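Local structure of pullulanase (Bacillus acidopullulyticus, 2WAN) at residues 144-149 and 284-289; 151-156 and 278-283; 446-451 and 802-807; 737-742 and 775-780. The protein hydrolyses alpha-1,6-glucosidic linkages in pullulan and, as in related debranching enzymes, probably at the branch points of starch polysaccharides. All blocks are in the same frame, centred on the assembly; numbering follows the deposited sequence. Where two conformers were deposited one is given.

Contact 1: 144-149 and 284-289; sequences VIDKTT and VTHNLD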
loop_
_atom_site.group_PDB
_atom_site.type_symbol
_atom_site.label_atom_id
_atom_site.label_comp_id
_atom_site.label_asym_id
_atom_site.label_seq_id
_atom_site.Cartn_x
_atom_site.Cartn_y
_atom_site.Cartn_z
ATOM N N VAL A 144 35.397 -19.416 3.196
ATOM C CA VAL A 144 34.864 -18.632 2.078
ATOM C C VAL A 144 35.957 -18.477 1.018
ATOM O O VAL A 144 37.100 -18.129 1.341
ATOM C CB VAL A 144 34.344 -17.233 2.543
ATOM C CG1 VAL A 144 34.037 -16.323 1.353
ATOM C CG2 VAL A 144 33.101 -17.380 3.417
ATOM N N ILE A 145 35.604 -18.757 -0.235
ATOM C CA ILE A 145 36.519 -18.581 -1.358
ATOM C C ILE A 145 35.880 -17.735 -2.470
ATOM O O ILE A 145 34.697 -17.891 -2.787
ATOM C CB ILE A 145 36.987 -19.809 -1.867
ATOM C CG1 ILE A 145 38.115 -19.573 -2.841
ATOM C CG2 ILE A 145 35.898 -20.554 -2.528
ATOM C CD1 ILE A 145 38.761 -20.734 -3.197
ATOM N N ASP A 146 36.663 -16.821 -3.032
ATOM C CA ASP A 146 36.287 -16.157 -4.275
ATOM C C ASP A 146 36.715 -17.045 -5.443
ATOM O O ASP A 146 37.894 -17.071 -5.810
ATOM C CB ASP A 146 36.955 -14.780 -4.351
ATOM C CG ASP A 146 36.665 -14.043 -5.657
ATOM O OD1 ASP A 146 36.173 -14.656 -6.630
ATOM O OD2 ASP A 146 36.947 -12.832 -5.702
ATOM N N LYS A 147 35.761 -17.771 -6.021
ATOM C CA LYS A 147 36.042 -18.725 -7.101
ATOM C C LYS A 147 36.490 -18.085 -8.421
ATOM O O LYS A 147 37.016 -18.777 -9.302
ATOM C CB LYS A 147 34.847 -19.651 -7.342
ATOM C CG LYS A 147 34.625 -20.688 -6.241
ATOM C CD LYS A 147 33.995 -21.970 -6.777
ATOM C CE LYS A 147 32.524 -21.787 -7.135
ATOM N NZ LYS A 147 31.908 -23.021 -7.704
ATOM N N THR A 148 36.278 -16.778 -8.554
ATOM C CA THR A 148 36.720 -16.030 -9.734
ATOM C C THR A 148 38.245 -15.866 -9.752
ATOM O O THR A 148 38.882 -16.096 -10.782
ATOM C CB THR A 148 36.015 -14.648 -9.832
ATOM O OG1 THR A 148 34.595 -14.842 -9.803
ATOM C CG2 THR A 148 36.389 -13.920 -11.124
ATOM N N THR A 149 38.816 -15.486 -8.612
ATOM C CA THR A 149 40.251 -15.227 -8.491
ATOM C C THR A 149 41.009 -16.358 -7.782
ATOM O O THR A 149 42.242 -16.353 -7.738
ATOM C CB THR A 149 40.526 -13.906 -7.727
ATOM O OG1 THR A 149 40.073 -14.029 -6.374
ATOM C CG2 THR A 149 39.823 -12.731 -8.390
ATOM N N VAL A 284 31.440 -7.983 -5.047
ATOM C CA VAL A 284 30.046 -8.406 -5.273
ATOM C C VAL A 284 29.744 -8.874 -6.704
ATOM O O VAL A 284 28.671 -9.437 -6.958
ATOM C CB VAL A 284 29.010 -7.326 -4.837
ATOM C CG1 VAL A 284 29.107 -7.065 -3.334
ATOM C CG2 VAL A 284 29.187 -6.029 -5.609
ATOM N N THR A 285 30.689 -8.653 -7.627
ATOM C CA THR A 285 30.555 -9.148 -9.008
ATOM C C THR A 285 31.161 -10.551 -9.209
ATOM O O THR A 285 31.016 -11.159 -10.276
ATOM C CB THR A 285 31.172 -8.166 -10.064
ATOM O OG1 THR A 285 32.608 -8.166 -9.964
ATOM C CG2 THR A 285 30.638 -6.731 -9.900
ATOM N N HIS A 286 31.821 -11.071 -8.176
ATOM C CA HIS A 286 32.570 -12.320 -8.292
ATOM C C HIS A 286 31.757 -13.547 -7.887
ATOM O O HIS A 286 30.660 -13.432 -7.322
ATOM C CB HIS A 286 33.864 -12.233 -7.467
ATOM C CG HIS A 286 34.948 -11.420 -8.111
ATOM N ND1 HIS A 286 34.748 -10.658 -9.245
ATOM C CD2 HIS A 286 36.243 -11.232 -7.760
ATOM C CE1 HIS A 286 35.874 -10.048 -9.570
ATOM N NE2 HIS A 286 36.797 -10.378 -8.684
ATOM N N ASN A 287 32.298 -14.725 -8.194
ATOM C CA ASN A 287 31.688 -15.985 -7.800
ATOM C C ASN A 287 32.169 -16.370 -6.405
ATOM O O ASN A 287 33.284 -16.872 -6.234
ATOM C CB ASN A 287 32.034 -17.080 -8.808
ATOM C CG ASN A 287 31.274 -18.373 -8.563
ATOM O OD1 ASN A 287 30.344 -18.434 -7.753
ATOM N ND2 ASN A 287 31.668 -19.419 -9.276
ATOM N N LEU A 288 31.329 -16.118 -5.405
ATOM C CA LEU A 288 31.722 -16.331 -4.011
ATOM C C LEU A 288 31.020 -17.564 -3.464
ATOM O O LEU A 288 29.835 -17.784 -3.732
ATOM C CB LEU A 288 31.413 -15.088 -3.159
ATOM C CG LEU A 288 31.744 -13.693 -3.722
ATOM C CD1 LEU A 288 31.108 -12.595 -2.887
ATOM C CD2 LEU A 288 33.258 -13.458 -3.860
ATOM N N ASP A 289 31.764 -18.376 -2.712
ATOM C CA ASP A 289 31.245 -19.628 -2.158
ATOM C C ASP A 289 31.552 -19.745 -0.674
ATOM O O ASP A 289 32.577 -19.251 -0.205
ATOM C CB ASP A 289 31.837 -20.836 -2.889
ATOM C CG ASP A 289 30.924 -21.377 -3.968
ATOM O OD1 ASP A 289 30.918 -22.610 -4.172
ATOM O OD2 ASP A 289 30.212 -20.581 -4.616
#
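V144 offers its CA hydrogen to the carbonyl of D289, with 3.3 Å between V144 CA and D289 O. Next, I145 makes the antiparallel hydrogen-bonded pair with D289: I145 N donates to D289 O, and D289 N returns a bond of 3.0 Å to I145 O. D146 faces L288 in the non-hydrogen-bonded pair, and D146 CB lies 4.0 Å from L288 CD2 on the face opposite the I145 and D289 side chains. CG of D146 is anti to the backbone N (chi1 177°), and carboxylate OD1 accepts from T148 N at 2.9 Å, an Asx turn as the strand ends. An alanine in place of D146 would probably leave T148 N without its acceptor and the turn less firmly set. K147 N donates to N287 O, 2.6 Å away. The K147 side chain bends at chi3, which turns CE toward N287 and D289; NZ makes a long salt bridge, 3.7 Å to D289 OD1. T148 OG1 receives a nearly straight bond from N287 N (174°), and T148 CG2 sits over the centre of the H286 ring in a CH-pi contact. Strand 142-146 runs between strands 152-160 and 288-292, with I300 of strand 295-302 against V144 and L288.

Contact 2: 151-156 and 278-283; sequences EKIPVT and LASAPD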
loop_
_atom_site.group_PDB
_atom_site.type_symbol
_atom_site.label_atom_id
_atom_site.label_comp_id
_atom_site.label_asym_id
_atom_site.label_seq_id
_atom_site.Cartn_x
_atom_site.Cartn_y
_atom_site.Cartn_z
ATOM N N GLU A 151 41.073 -16.720 -4.665
ATOM C CA GLU A 151 41.451 -16.178 -3.359
ATOM C C GLU A 151 40.571 -16.689 -2.217
ATOM O O GLU A 151 39.339 -16.626 -2.286
ATOM C CB GLU A 151 41.417 -14.645 -3.389
ATOM C CG GLU A 151 41.752 -13.966 -2.054
ATOM C CD GLU A 151 41.438 -12.474 -2.039
ATOM O OE1 GLU A 151 40.937 -11.951 -3.059
ATOM O OE2 GLU A 151 41.686 -11.817 -1.002
ATOM N N LYS A 152 41.220 -17.195 -1.171
ATOM C CA LYS A 152 40.541 -17.572 0.059
ATOM C C LYS A 152 40.376 -16.345 0.949
ATOM O O LYS A 152 41.289 -15.526 1.073
ATOM C CB LYS A 152 41.328 -18.660 0.796
ATOM C CG LYS A 152 41.318 -20.021 0.110
ATOM C CD LYS A 152 42.187 -21.015 0.877
ATOM C CE LYS A 152 42.041 -22.436 0.342
ATOM N NZ LYS A 152 42.814 -22.660 -0.911
ATOM N N ILE A 153 39.194 -16.206 1.543
ATOM C CA ILE A 153 38.936 -15.129 2.496
ATOM C C ILE A 153 38.685 -15.762 3.861
ATOM O O ILE A 153 37.752 -16.559 4.011
ATOM C CB ILE A 153 37.732 -14.242 2.077
ATOM C CG1 ILE A 153 37.975 -13.643 0.682
ATOM C CG2 ILE A 153 37.499 -13.135 3.114
ATOM C CD1 ILE A 153 36.753 -12.980 0.043
ATOM N N PRO A 154 39.529 -15.432 4.855
ATOM C CA PRO A 154 39.350 -16.039 6.177
ATOM C C PRO A 154 38.052 -15.609 6.870
ATOM O O PRO A 154 37.703 -14.425 6.860
ATOM C CB PRO A 154 40.569 -15.541 6.961
ATOM C CG PRO A 154 41.590 -15.209 5.904
ATOM C CD PRO A 154 40.776 -14.647 4.777
ATOM N N VAL A 155 37.347 -16.587 7.436
ATOM C CA VAL A 155 36.222 -16.340 8.332
ATOM C C VAL A 155 36.792 -16.080 9.727
ATOM O O VAL A 155 37.461 -16.948 10.302
ATOM C CB VAL A 155 35.245 -17.539 8.360
ATOM C CG1 VAL A 155 34.127 -17.310 9.376
ATOM C CG2 VAL A 155 34.669 -17.806 6.965
ATOM N N THR A 156 36.538 -14.886 10.258
ATOM C CA THR A 156 37.122 -14.451 11.533
ATOM C C THR A 156 36.230 -14.708 12.755
ATOM O O THR A 156 36.703 -14.664 13.898
ATOM C CB THR A 156 37.511 -12.955 11.504
ATOM O OG1 THR A 156 36.336 -12.144 11.353
ATOM C CG2 THR A 156 38.484 -12.671 10.361
ATOM N N LEU A 278 33.886 -11.746 7.892
ATOM C CA LEU A 278 35.004 -12.000 6.980
ATOM C C LEU A 278 36.161 -11.037 7.231
ATOM O O LEU A 278 35.952 -9.918 7.712
ATOM C CB LEU A 278 34.534 -11.913 5.523
ATOM C CG LEU A 278 33.372 -12.812 5.089
ATOM C CD1 LEU A 278 33.125 -12.639 3.590
ATOM C CD2 LEU A 278 33.581 -14.294 5.431
ATOM N N ALA A 279 37.380 -11.481 6.916
ATOM C CA ALA A 279 38.580 -10.652 7.102
ATOM C C ALA A 279 38.640 -9.488 6.114
ATOM O O ALA A 279 39.104 -8.402 6.457
ATOM C CB ALA A 279 39.857 -11.501 7.011
ATOM N N SER A 280 38.147 -9.724 4.897
ATOM C CA SER A 280 38.095 -8.689 3.865
ATOM C C SER A 280 36.737 -8.698 3.163
ATOM O O SER A 280 36.028 -9.713 3.175
ATOM C CB SER A 280 39.216 -8.893 2.839
ATOM O OG SER A 280 39.071 -10.143 2.184
ATOM N N ALA A 281 36.402 -7.567 2.547
ATOM C CA ALA A 281 35.147 -7.396 1.801
ATOM C C ALA A 281 35.222 -7.994 0.390
ATOM O O ALA A 281 36.015 -7.530 -0.435
ATOM C CB ALA A 281 34.792 -5.923 1.731
ATOM N N PRO A 282 34.413 -9.036 0.107
ATOM C CA PRO A 282 34.464 -9.645 -1.228
ATOM C C PRO A 282 33.938 -8.718 -2.327
ATOM O O PRO A 282 33.217 -7.761 -2.038
ATOM C CB PRO A 282 33.555 -10.874 -1.108
ATOM C CG PRO A 282 33.313 -11.077 0.349
ATOM C CD PRO A 282 33.480 -9.741 1.004
ATOM N N ASP A 283 34.327 -9.005 -3.567
ATOM C CA ASP A 283 33.843 -8.296 -4.750
ATOM C C ASP A 283 32.459 -8.845 -5.110
ATOM O O ASP A 283 32.315 -10.032 -5.430
ATOM C CB ASP A 283 34.849 -8.501 -5.899
ATOM C CG ASP A 283 34.512 -7.697 -7.153
ATOM O OD1 ASP A 283 33.313 -7.518 -7.477
ATOM O OD2 ASP A 283 35.472 -7.256 -7.832
#
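I153 spreads its branched side chain over L278, at the end of strand 273-278, and over S280 and P282 of the loop that follows. Its CG2, anti to the backbone N, lies 4.0 Å from L278 CB and also 3.5 Å from S280 OG, so that a methyl group rests against the serine hydroxyl. The other branch goes further along the loop: the extended chi2 of 168° carries CD1 to the ring of P282, where I153 CD1 and P282 CG are 3.9 Å apart and the two side chains cross at about a right angle. Through these contacts the loop stays packed beside I153 where pairing has ceased.

The pairing itself is short. V155 and L278 form an antiparallel non-hydrogen-bonded pair, and their side chains share one face of the sheet, V155 CG2 meeting L278 CD2 at 4.0 Å. Next to it A279 N donates to P154 O at 3.0 Å. The reciprocal bond of a regular hydrogen-bonded pair cannot form, because the proline nitrogen carries no hydrogen, and the ladder ends on this side. The A279 methyl touches P154 CD and T156 CG2, the latter 3.8 Å from A279 CB.

In the other direction, past V155 and L278, the ladder continues, with backbone bonding between T156 and T277, while L278 bonds to K123 on its other flank. Strand 152-160 therefore lies between strands 273-278 and 142-146, and V144 of the latter packs against both V155 and L278.

Contact 3: 446-451 and 802-807; sequences DANSGM and FDWSRK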
loop_
_atom_site.group_PDB
_atom_site.type_symbol
_atom_site.label_atom_id
_atom_site.label_comp_id
_atom_site.label_asym_id
_atom_site.label_seq_id
_atom_site.Cartn_x
_atom_site.Cartn_y
_atom_site.Cartn_z
ATOM N N ASP A 446 -19.889 -2.067 -22.565
ATOM C CA ASP A 446 -21.259 -2.563 -22.854
ATOM C C ASP A 446 -21.754 -1.993 -24.181
ATOM O O ASP A 446 -21.562 -0.818 -24.465
ATOM C CB ASP A 446 -22.208 -2.178 -21.715
ATOM C CG ASP A 446 -23.507 -3.007 -21.697
ATOM O OD1 ASP A 446 -24.167 -3.180 -22.747
ATOM O OD2 ASP A 446 -23.886 -3.456 -20.584
ATOM N N ALA A 447 -22.393 -2.830 -24.997
ATOM C CA ALA A 447 -23.011 -2.361 -26.237
ATOM C C ALA A 447 -23.975 -1.193 -26.024
ATOM O O ALA A 447 -24.235 -0.414 -26.959
ATOM C CB ALA A 447 -23.752 -3.506 -26.918
ATOM N N ASN A 448 -24.509 -1.073 -24.805
ATOM C CA ASN A 448 -25.462 -0.010 -24.490
ATOM C C ASN A 448 -24.826 1.300 -23.961
ATOM O O ASN A 448 -25.541 2.207 -23.564
ATOM C CB ASN A 448 -26.572 -0.527 -23.539
ATOM C CG ASN A 448 -26.087 -0.818 -22.111
ATOM O OD1 ASN A 448 -25.073 -0.293 -21.642
ATOM N ND2 ASN A 448 -26.877 -1.624 -21.385
ATOM N N SER A 449 -23.496 1.387 -23.983
ATOM C CA SER A 449 -22.789 2.480 -23.276
ATOM C C SER A 449 -22.850 3.817 -24.011
ATOM O O SER A 449 -22.617 4.862 -23.403
ATOM C CB SER A 449 -21.317 2.110 -23.003
ATOM O OG SER A 449 -20.540 2.327 -24.176
ATOM N N GLY A 450 -23.153 3.782 -25.312
ATOM C CA GLY A 450 -23.185 5.000 -26.136
ATOM C C GLY A 450 -21.841 5.581 -26.548
ATOM O O GLY A 450 -21.792 6.575 -27.293
ATOM N N MET A 451 -20.768 4.971 -26.057
ATOM C CA MET A 451 -19.400 5.366 -26.392
ATOM C C MET A 451 -18.879 4.486 -27.524
ATOM O O MET A 451 -19.123 3.266 -27.542
ATOM C CB MET A 451 -18.517 5.266 -25.143
ATOM C CG MET A 451 -18.714 6.456 -24.193
ATOM S SD MET A 451 -18.092 6.207 -22.528
ATOM C CE MET A 451 -19.377 5.151 -21.840
ATOM N N PHE A 802 -20.095 -1.666 -16.785
ATOM C CA PHE A 802 -21.158 -0.692 -16.534
ATOM C C PHE A 802 -22.294 -1.005 -17.520
ATOM O O PHE A 802 -22.163 -0.793 -18.734
ATOM C CB PHE A 802 -20.645 0.744 -16.722
ATOM C CG PHE A 802 -19.864 1.286 -15.547
ATOM C CD1 PHE A 802 -18.997 0.474 -14.807
ATOM C CD2 PHE A 802 -19.982 2.630 -15.210
ATOM C CE1 PHE A 802 -18.269 1.004 -13.712
ATOM C CE2 PHE A 802 -19.255 3.166 -14.139
ATOM C CZ PHE A 802 -18.405 2.359 -13.394
ATOM N N ASP A 803 -23.396 -1.556 -16.994
ATOM C CA ASP A 803 -24.587 -1.814 -17.770
ATOM C C ASP A 803 -25.410 -0.541 -17.616
ATOM O O ASP A 803 -26.042 -0.315 -16.567
ATOM C CB ASP A 803 -25.321 -3.050 -17.207
ATOM C CG ASP A 803 -26.732 -3.205 -17.768
ATOM O OD1 ASP A 803 -27.132 -2.417 -18.640
ATOM O OD2 ASP A 803 -27.450 -4.129 -17.332
ATOM N N TRP A 804 -25.362 0.316 -18.640
ATOM C CA TRP A 804 -25.933 1.655 -18.528
ATOM C C TRP A 804 -27.462 1.679 -18.536
ATOM O O TRP A 804 -28.053 2.682 -18.169
ATOM C CB TRP A 804 -25.350 2.582 -19.608
ATOM C CG TRP A 804 -23.870 2.866 -19.395
ATOM C CD1 TRP A 804 -22.810 2.127 -19.857
ATOM C CD2 TRP A 804 -23.298 3.946 -18.632
ATOM N NE1 TRP A 804 -21.621 2.706 -19.465
ATOM C CE2 TRP A 804 -21.889 3.818 -18.714
ATOM C CE3 TRP A 804 -23.842 5.010 -17.890
ATOM C CZ2 TRP A 804 -21.006 4.714 -18.080
ATOM C CZ3 TRP A 804 -22.959 5.913 -17.257
ATOM C CH2 TRP A 804 -21.557 5.759 -17.367
ATOM N N SER A 805 -28.096 0.566 -18.927
ATOM C CA SER A 805 -29.539 0.425 -18.750
ATOM C C SER A 805 -29.953 0.549 -17.281
ATOM O O SER A 805 -31.093 0.915 -16.990
ATOM C CB SER A 805 -30.070 -0.916 -19.327
ATOM O OG SER A 805 -29.790 -2.016 -18.487
ATOM N N ARG A 806 -29.048 0.234 -16.360
ATOM C CA ARG A 806 -29.391 0.327 -14.934
ATOM C C ARG A 806 -29.468 1.773 -14.455
ATOM O O ARG A 806 -30.161 2.084 -13.482
ATOM C CB ARG A 806 -28.433 -0.497 -14.084
ATOM C CG ARG A 806 -28.627 -1.992 -14.355
ATOM C CD ARG A 806 -27.751 -2.860 -13.520
ATOM N NE ARG A 806 -28.183 -3.024 -12.123
ATOM C CZ ARG A 806 -29.107 -3.882 -11.684
ATOM N NH1 ARG A 806 -29.787 -4.682 -12.515
ATOM N NH2 ARG A 806 -29.343 -3.961 -10.388
ATOM N N LYS A 807 -28.765 2.673 -15.137
ATOM C CA LYS A 807 -28.995 4.090 -14.851
ATOM C C LYS A 807 -30.399 4.552 -15.270
ATOM O O LYS A 807 -31.004 5.375 -14.578
ATOM C CB LYS A 807 -27.908 4.986 -15.470
ATOM C CG LYS A 807 -28.175 6.510 -15.283
ATOM C CD LYS A 807 -26.990 7.363 -15.788
ATOM C CE LYS A 807 -27.325 8.838 -15.598
ATOM N NZ LYS A 807 -26.174 9.679 -16.083
HETATM O O HOH W 1 -19.973 -0.227 -20.217
#
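The side-chain amide of N448 works at both ends, clasping the turn in front of helix 805-809. N448 OD1 accepts from W804 N at 3.1 Å, the donor lying tilted out of the carbonyl plane, while N448 ND2 gives a bond of 2.9 Å to D803 OD1. That same oxygen takes the hydroxyl of S805 at 2.7 Å between S805 OG and D803 OD1, and the two donors arrive from opposite faces of the carboxylate. This double grip would probably partly offset the closeness of a second negative group, as D446 OD2 stands only 3.9 Å from D803 OD1.

N448 is set in place by its own segment: D446 to S449 is a type I turn, and D446 OD1 accepts from N448 N in an Asx turn. A water joins the segments a second way, accepting from D446 N and donating to F802 O. Further along the segment, S449 CA comes within 3.4 Å of W804 CD1, and M451 CE lies 4.1 Å from W804 CZ2. The indole NE1 is satisfied by F443 O, and S449 OG bonds to S444 O.

D803 also receives a weak capping bond from S805 N, so the arrangement is a side-chain cap before the helix, with the D803 side chain and W804 N gripped by an asparagine that an Asx turn sets in place. It ties the chain beyond the first strand of the alpha/beta barrel, 435-438, to the chain beyond the eighth, 773-777.

Contact 4: 737-742 and 775-780; sequences NMTLWD and FMQGGE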
loop_
_atom_site.group_PDB
_atom_site.type_symbol
_atom_site.label_atom_id
_atom_site.label_comp_id
_atom_site.label_asym_id
_atom_site.label_seq_id
_atom_site.Cartn_x
_atom_site.Cartn_y
_atom_site.Cartn_z
ATOM N N ASN A 737 -14.538 -7.791 -3.315
ATOM C CA ASN A 737 -15.761 -8.248 -2.650
ATOM C C ASN A 737 -17.019 -7.898 -3.480
ATOM O O ASN A 737 -16.954 -7.852 -4.712
ATOM C CB ASN A 737 -15.813 -7.699 -1.216
ATOM C CG ASN A 737 -14.525 -7.978 -0.446
ATOM O OD1 ASN A 737 -14.175 -9.139 -0.209
ATOM N ND2 ASN A 737 -13.806 -6.923 -0.083
ATOM N N MET A 738 -18.156 -7.647 -2.820
ATOM C CA MET A 738 -19.418 -7.512 -3.540
ATOM C C MET A 738 -19.848 -6.060 -3.775
ATOM O O MET A 738 -19.520 -5.168 -2.996
ATOM C CB MET A 738 -20.505 -8.291 -2.796
ATOM C CG MET A 738 -20.064 -9.709 -2.454
ATOM S SD MET A 738 -21.310 -10.563 -1.466
ATOM C CE MET A 738 -22.661 -10.680 -2.646
ATOM N N THR A 739 -20.604 -5.827 -4.850
ATOM C CA THR A 739 -21.225 -4.513 -5.002
ATOM C C THR A 739 -22.264 -4.397 -3.877
ATOM O O THR A 739 -22.719 -5.422 -3.332
ATOM C CB THR A 739 -21.923 -4.322 -6.355
ATOM O OG1 THR A 739 -23.119 -5.118 -6.413
ATOM C CG2 THR A 739 -20.988 -4.682 -7.520
ATOM N N LEU A 740 -22.628 -3.175 -3.502
ATOM C CA LEU A 740 -23.557 -3.018 -2.393
ATOM C C LEU A 740 -24.908 -3.640 -2.705
ATOM O O LEU A 740 -25.519 -4.237 -1.821
ATOM C CB LEU A 740 -23.700 -1.548 -1.955
ATOM C CG LEU A 740 -24.394 -1.359 -0.593
ATOM C CD1 LEU A 740 -23.741 -2.227 0.493
ATOM C CD2 LEU A 740 -24.431 0.126 -0.152
ATOM N N TRP A 741 -25.354 -3.542 -3.956
ATOM C CA TRP A 741 -26.661 -4.097 -4.341
ATOM C C TRP A 741 -26.659 -5.612 -4.103
ATOM O O TRP A 741 -27.606 -6.166 -3.523
ATOM C CB TRP A 741 -27.031 -3.742 -5.807
ATOM C CG TRP A 741 -28.481 -4.065 -6.137
ATOM C CD1 TRP A 741 -28.937 -4.924 -7.093
ATOM C CD2 TRP A 741 -29.647 -3.542 -5.470
ATOM N NE1 TRP A 741 -30.330 -4.958 -7.081
ATOM C CE2 TRP A 741 -30.782 -4.109 -6.099
ATOM C CE3 TRP A 741 -29.838 -2.628 -4.410
ATOM C CZ2 TRP A 741 -32.101 -3.815 -5.690
ATOM C CZ3 TRP A 741 -31.140 -2.330 -4.007
ATOM C CH2 TRP A 741 -32.263 -2.931 -4.652
ATOM N N ASP A 742 -25.573 -6.258 -4.522
ATOM C CA ASP A 742 -25.409 -7.708 -4.356
ATOM C C ASP A 742 -25.255 -8.077 -2.881
ATOM O O ASP A 742 -25.821 -9.079 -2.423
ATOM C CB ASP A 742 -24.194 -8.188 -5.144
ATOM C CG ASP A 742 -24.421 -8.176 -6.649
ATOM O OD1 ASP A 742 -25.513 -7.791 -7.110
ATOM O OD2 ASP A 742 -23.497 -8.566 -7.375
ATOM N N PHE A 775 -15.352 7.995 -0.706
ATOM C CA PHE A 775 -14.956 7.178 -1.858
ATOM C C PHE A 775 -16.140 6.293 -2.173
ATOM O O PHE A 775 -16.822 5.805 -1.239
ATOM C CB PHE A 775 -13.757 6.292 -1.436
ATOM C CG PHE A 775 -13.426 5.171 -2.405
ATOM C CD1 PHE A 775 -12.362 5.294 -3.303
ATOM C CD2 PHE A 775 -14.148 3.979 -2.388
ATOM C CE1 PHE A 775 -12.025 4.241 -4.166
ATOM C CE2 PHE A 775 -13.834 2.937 -3.253
ATOM C CZ PHE A 775 -12.777 3.076 -4.159
ATOM N N MET A 776 -16.388 6.074 -3.463
ATOM C CA MET A 776 -17.439 5.123 -3.876
ATOM C C MET A 776 -16.953 4.267 -5.036
ATOM O O MET A 776 -16.173 4.733 -5.895
ATOM C CB MET A 776 -18.729 5.864 -4.261
ATOM C CG MET A 776 -18.586 6.804 -5.472
ATOM S SD MET A 776 -20.089 7.660 -5.963
ATOM C CE MET A 776 -21.038 6.307 -6.674
ATOM N N GLN A 777 -17.414 3.014 -5.060
ATOM C CA GLN A 777 -17.191 2.163 -6.222
ATOM C C GLN A 777 -18.062 2.681 -7.367
ATOM O O GLN A 777 -19.273 2.811 -7.229
ATOM C CB GLN A 777 -17.582 0.710 -5.928
ATOM C CG GLN A 777 -17.224 -0.216 -7.116
ATOM C CD GLN A 777 -17.613 -1.678 -6.957
ATOM O OE1 GLN A 777 -17.199 -2.500 -7.775
ATOM N NE2 GLN A 777 -18.419 -2.014 -5.936
ATOM N N GLY A 778 -17.441 2.991 -8.501
ATOM C CA GLY A 778 -18.201 3.476 -9.655
ATOM C C GLY A 778 -19.320 2.509 -10.024
ATOM O O GLY A 778 -19.133 1.305 -10.058
ATOM N N GLY A 779 -20.502 3.050 -10.262
ATOM C CA GLY A 779 -21.636 2.226 -10.660
ATOM C C GLY A 779 -22.575 1.939 -9.517
ATOM O O GLY A 779 -23.685 1.490 -9.745
ATOM N N GLU A 780 -22.166 2.213 -8.281
ATOM C CA GLU A 780 -23.099 1.987 -7.159
ATOM C C GLU A 780 -24.346 2.880 -7.272
ATOM O O GLU A 780 -25.429 2.504 -6.792
ATOM C CB GLU A 780 -22.411 2.185 -5.796
ATOM C CG GLU A 780 -21.247 1.232 -5.476
ATOM C CD GLU A 780 -21.624 -0.246 -5.438
ATOM O OE1 GLU A 780 -22.032 -0.829 -6.471
ATOM O OE2 GLU A 780 -21.452 -0.829 -4.357
HETATM O O HOH W 2 -24.383 -1.971 -6.413
#
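L740 N makes the direct hydrogen bond between the segments, donating to E780 OE2 at 2.8 Å in a fairly straight line (164°) on the syn side of the carboxylate. The same oxygen also bonds to T733 OG1. A water adds an indirect link, accepting from W741 N and probably donating to E780 OE1, 2.6 Å away. One carboxylate thus serves L740 N directly and W741 N probably through the water, in the first turn of helix 740-747, where the positive end of the helix would probably favour a negative group. The side chain gets there by a bend at chi2 (-61°), which folds CD back.

Van der Waals contacts lie beside these bonds. T739 CB lies 3.5 Å from E780 OE1, and L740 CB lies 3.4 Å from E780 OE2. The extended side chain of Q777 crosses T739 at an angle, with 4.0 Å between Q777 NE2 and T739 CG2, while Q777 OE1 is held by R784 NH1.

Each segment also has its own turn or cap. T739 is the N-cap, its OG1 accepting weakly from D742 N; outside the segments, this hydroxyl bonds to R784 O. Q777 to E780 is a type II turn, with G779 at a positive phi.

An alanine in place of E780 would probably leave L740 N and T733 OG1 without this acceptor, and the bridging water free to shift.

The contact joins the eighth barrel strand, 773-777, to the helix after the seventh, 728-730; H764 of helix 753-769 packs on both L740 and E780.

The four contacts fall into two pairs on opposite sides of the chain's centre. Contacts 1 and 2 have centres 10 Å apart and share one beta sheet, in which strands 142-146 and 152-160 are neighbours; contact 2 is nested inside the loop that contact 1 closes. Contacts 3 and 4 belong to the alpha/beta barrel, with centres 16 Å apart and contact 4 nested inside the loop that contact 3 closes; the F802 ring touches G778 and G779, and R806 touches W741. Between the pairs, nearest atoms are at least about 42 Å apart. The first pair is complete before the second begins, each within its own part: a beta sheet early in the modelled chain, then the barrel.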